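Local coordinates for protein putative sarcosine dimethylglycine methyltransferase (Galdieria sulphuraria, PDB 2O57) that probably transfers methyl groups from S-adenosylmethionine to sarcosine or dimethylglycine, at residues R234-Y242 / W275-W286. Residues are numbered along the deposited sequence; the frame is centred on the assembly and turned at random.
Sequences RPDSLVHHY and WIEGGRAGKLTW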
# COMPACT_ATOMS: atom_id res chain seq x y z
N ARG A 234 -4.92 -0.61 -4.78
CA ARG A 234 -5.93 -1.45 -4.15
C ARG A 234 -7.14 -1.54 -5.06
O ARG A 234 -8.15 -0.87 -4.78
CB ARG A 234 -6.32 -0.86 -2.81
CG ARG A 234 -5.15 -0.80 -1.80
CD ARG A 234 -5.60 -0.11 -0.52
NE ARG A 234 -4.51 0.16 0.43
CZ ARG A 234 -4.19 -0.66 1.42
NH1 ARG A 234 -4.86 -1.82 1.62
NH2 ARG A 234 -3.21 -0.30 2.25
N PRO A 235 -7.07 -2.36 -6.14
CA PRO A 235 -8.28 -2.50 -6.98
C PRO A 235 -9.41 -3.22 -6.22
O PRO A 235 -10.59 -2.98 -6.52
CB PRO A 235 -7.80 -3.31 -8.19
CG PRO A 235 -6.58 -4.06 -7.69
CD PRO A 235 -5.92 -3.15 -6.68
N ASP A 236 -9.08 -4.02 -5.20
CA ASP A 236 -10.11 -4.57 -4.33
C ASP A 236 -10.95 -3.52 -3.61
O ASP A 236 -12.16 -3.63 -3.61
CB ASP A 236 -9.58 -5.68 -3.37
CG ASP A 236 -8.51 -5.19 -2.37
OD1 ASP A 236 -8.00 -4.02 -2.42
OD2 ASP A 236 -8.16 -6.05 -1.52
N SER A 237 -10.31 -2.51 -3.02
CA SER A 237 -11.01 -1.40 -2.39
C SER A 237 -11.90 -0.65 -3.39
O SER A 237 -13.03 -0.29 -3.04
CB SER A 237 -10.02 -0.43 -1.71
OG SER A 237 -9.64 -0.94 -0.42
N LEU A 238 -11.38 -0.38 -4.59
CA LEU A 238 -12.15 0.30 -5.62
C LEU A 238 -13.46 -0.45 -5.91
O LEU A 238 -14.56 0.17 -5.86
CB LEU A 238 -11.33 0.41 -6.90
CG LEU A 238 -11.99 1.29 -7.98
CD1 LEU A 238 -11.54 2.69 -7.81
CD2 LEU A 238 -11.59 0.77 -9.36
N VAL A 239 -13.35 -1.75 -6.17
CA VAL A 239 -14.52 -2.63 -6.43
C VAL A 239 -15.47 -2.68 -5.24
O VAL A 239 -16.69 -2.46 -5.42
CB VAL A 239 -14.09 -4.06 -6.87
CG1 VAL A 239 -15.30 -5.04 -6.89
CG2 VAL A 239 -13.42 -3.97 -8.21
N HIS A 240 -14.94 -2.92 -4.04
CA HIS A 240 -15.82 -3.05 -2.87
C HIS A 240 -16.52 -1.73 -2.60
O HIS A 240 -17.71 -1.72 -2.30
CB HIS A 240 -15.03 -3.42 -1.63
CG HIS A 240 -14.42 -4.78 -1.69
ND1 HIS A 240 -13.22 -5.09 -1.10
CD2 HIS A 240 -14.86 -5.92 -2.29
CE1 HIS A 240 -12.94 -6.36 -1.31
NE2 HIS A 240 -13.90 -6.88 -2.04
N HIS A 241 -15.75 -0.65 -2.64
CA HIS A 241 -16.27 0.66 -2.24
C HIS A 241 -17.40 1.11 -3.16
O HIS A 241 -18.46 1.50 -2.68
CB HIS A 241 -15.18 1.71 -2.29
CG HIS A 241 -15.62 3.04 -1.77
ND1 HIS A 241 -15.96 3.25 -0.45
CD2 HIS A 241 -15.81 4.21 -2.42
CE1 HIS A 241 -16.29 4.52 -0.29
NE2 HIS A 241 -16.21 5.12 -1.47
N TYR A 242 -17.17 1.05 -4.47
CA TYR A 242 -18.19 1.47 -5.40
C TYR A 242 -19.40 0.54 -5.45
O TYR A 242 -20.53 1.03 -5.58
CB TYR A 242 -17.59 1.79 -6.76
CG TYR A 242 -16.78 3.06 -6.68
CD1 TYR A 242 -17.36 4.24 -6.18
CD2 TYR A 242 -15.45 3.08 -7.05
CE1 TYR A 242 -16.62 5.42 -6.08
CE2 TYR A 242 -14.70 4.29 -6.96
CZ TYR A 242 -15.28 5.42 -6.48
OH TYR A 242 -14.55 6.57 -6.41
N TRP A 275 -17.00 2.11 -12.68
CA TRP A 275 -15.87 1.95 -11.79
C TRP A 275 -15.72 0.50 -11.38
O TRP A 275 -14.62 -0.02 -11.39
CB TRP A 275 -16.00 2.81 -10.52
CG TRP A 275 -15.65 4.25 -10.74
CD1 TRP A 275 -16.51 5.30 -10.77
CD2 TRP A 275 -14.34 4.80 -10.96
NE1 TRP A 275 -15.83 6.47 -10.97
CE2 TRP A 275 -14.50 6.20 -11.12
CE3 TRP A 275 -13.05 4.25 -11.04
CZ2 TRP A 275 -13.42 7.06 -11.36
CZ3 TRP A 275 -11.96 5.12 -11.28
CH2 TRP A 275 -12.16 6.51 -11.42
N ILE A 276 -16.83 -0.14 -11.02
CA ILE A 276 -16.81 -1.54 -10.55
C ILE A 276 -16.29 -2.44 -11.69
O ILE A 276 -15.36 -3.24 -11.49
CB ILE A 276 -18.24 -1.99 -10.10
CG1 ILE A 276 -18.70 -1.21 -8.85
CG2 ILE A 276 -18.31 -3.53 -9.86
CD1 ILE A 276 -20.25 -1.23 -8.62
N GLU A 277 -16.91 -2.31 -12.86
CA GLU A 277 -16.53 -3.10 -14.03
C GLU A 277 -15.05 -2.90 -14.38
O GLU A 277 -14.37 -3.87 -14.60
CB GLU A 277 -17.42 -2.77 -15.25
CG GLU A 277 -18.82 -3.36 -15.13
CD GLU A 277 -19.90 -2.68 -16.02
OE1 GLU A 277 -19.56 -1.83 -16.90
OE2 GLU A 277 -21.11 -3.00 -15.80
N GLY A 278 -14.57 -1.65 -14.40
CA GLY A 278 -13.16 -1.35 -14.69
C GLY A 278 -12.19 -1.95 -13.67
O GLY A 278 -11.11 -2.42 -14.03
N GLY A 279 -12.60 -1.95 -12.40
CA GLY A 279 -11.87 -2.59 -11.33
C GLY A 279 -11.75 -4.07 -11.55
O GLY A 279 -10.65 -4.62 -11.48
N ARG A 280 -12.88 -4.73 -11.80
CA ARG A 280 -12.89 -6.17 -12.02
C ARG A 280 -12.19 -6.58 -13.29
O ARG A 280 -11.75 -7.72 -13.37
CB ARG A 280 -14.32 -6.71 -12.07
CG ARG A 280 -15.01 -6.59 -10.78
CD ARG A 280 -16.19 -7.50 -10.78
NE ARG A 280 -16.39 -7.88 -9.40
CZ ARG A 280 -17.46 -7.56 -8.69
NH1 ARG A 280 -17.52 -7.93 -7.41
NH2 ARG A 280 -18.45 -6.89 -9.26
N ALA A 281 -12.12 -5.67 -14.27
CA ALA A 281 -11.46 -5.94 -15.56
C ALA A 281 -9.96 -5.68 -15.52
O ALA A 281 -9.28 -5.88 -16.51
CB ALA A 281 -12.13 -5.11 -16.71
N GLY A 282 -9.45 -5.25 -14.38
CA GLY A 282 -8.03 -4.90 -14.24
C GLY A 282 -7.63 -3.65 -14.98
O GLY A 282 -6.44 -3.45 -15.26
N LYS A 283 -8.58 -2.77 -15.29
CA LYS A 283 -8.27 -1.49 -15.94
C LYS A 283 -8.11 -0.32 -14.96
O LYS A 283 -7.40 0.62 -15.25
CB LYS A 283 -9.35 -1.09 -16.95
CG LYS A 283 -9.59 -2.15 -18.05
CD LYS A 283 -10.43 -1.54 -19.15
CE LYS A 283 -10.56 -2.49 -20.32
NZ LYS A 283 -11.99 -2.93 -20.38
N LEU A 284 -8.81 -0.38 -13.83
CA LEU A 284 -8.90 0.73 -12.89
C LEU A 284 -8.46 0.29 -11.51
O LEU A 284 -8.61 -0.88 -11.15
CB LEU A 284 -10.32 1.27 -12.82
CG LEU A 284 -10.96 1.70 -14.15
CD1 LEU A 284 -12.42 2.17 -13.88
CD2 LEU A 284 -10.18 2.82 -14.79
N THR A 285 -7.95 1.23 -10.74
CA THR A 285 -7.56 0.92 -9.36
C THR A 285 -7.75 2.11 -8.42
O THR A 285 -8.11 3.18 -8.86
CB THR A 285 -6.08 0.38 -9.29
OG1 THR A 285 -5.81 -0.11 -7.98
CG2 THR A 285 -5.02 1.44 -9.66
N TRP A 286 -7.54 1.89 -7.13
CA TRP A 286 -7.52 3.00 -6.19
C TRP A 286 -6.08 3.09 -5.72
O TRP A 286 -5.59 2.16 -5.11
CB TRP A 286 -8.48 2.77 -5.02
CG TRP A 286 -8.46 3.90 -3.98
CD1 TRP A 286 -8.68 5.25 -4.22
CD2 TRP A 286 -8.22 3.77 -2.60
NE1 TRP A 286 -8.54 5.95 -3.06
CE2 TRP A 286 -8.30 5.07 -2.03
CE3 TRP A 286 -7.96 2.68 -1.75
CZ2 TRP A 286 -8.11 5.31 -0.66
CZ3 TRP A 286 -7.79 2.92 -0.38
CH2 TRP A 286 -7.86 4.24 0.14
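At the edge of the Rossmann-like methyltransferase sheet, whose 3-2-1-4-5-7-6 strand order marks the class I fold, the helix starting at P235 packs against the C-terminal end of helix 262-280 and the start of strand 284-293, the seventh strand in that notation. The two short helical segments run roughly antiparallel, 152° apart. G279 permits this approach: a side chain there would run into V239 CG2, which instead rests 3.7 Å from G279 C. Farther along, Y242 and W275 lie side by side in an offset stack, the phenol ring and the five-membered indole ring 4.5 Å apart between centroids with planes inclined by 23°. CG of W275 stands anti to its carbonyl carbon (chi1 -79°), which lays the indole over one face of the phenol. W275 CB itself lies 3.5 Å from Y242 CD2. The side chains of Y242 and W275 both touch P188 of strand 181-190. A serine in place of Y242 would probably leave this indole face without its stacking partner. Deeper in, L238 splits its methyls: CD2 sits 3.7 Å from L284 CB, while CD1 reaches the W275 six-membered ring and the backbone carbonyl of T285. V239 CG1 lies over one face of the R280 guanidinium, 3.7 Å from NH1, the two side chains crossing at about a right angle. Where the helix meets the sheet, N-cap residue R234 continues the pairing of strand 226-233, and its chain runs extended beside the W286 indole toward E73 of the second subunit, with which it forms a salt bridge. W286 NE1 is held by D158. R234 N donates to W286 O at 2.9 Å.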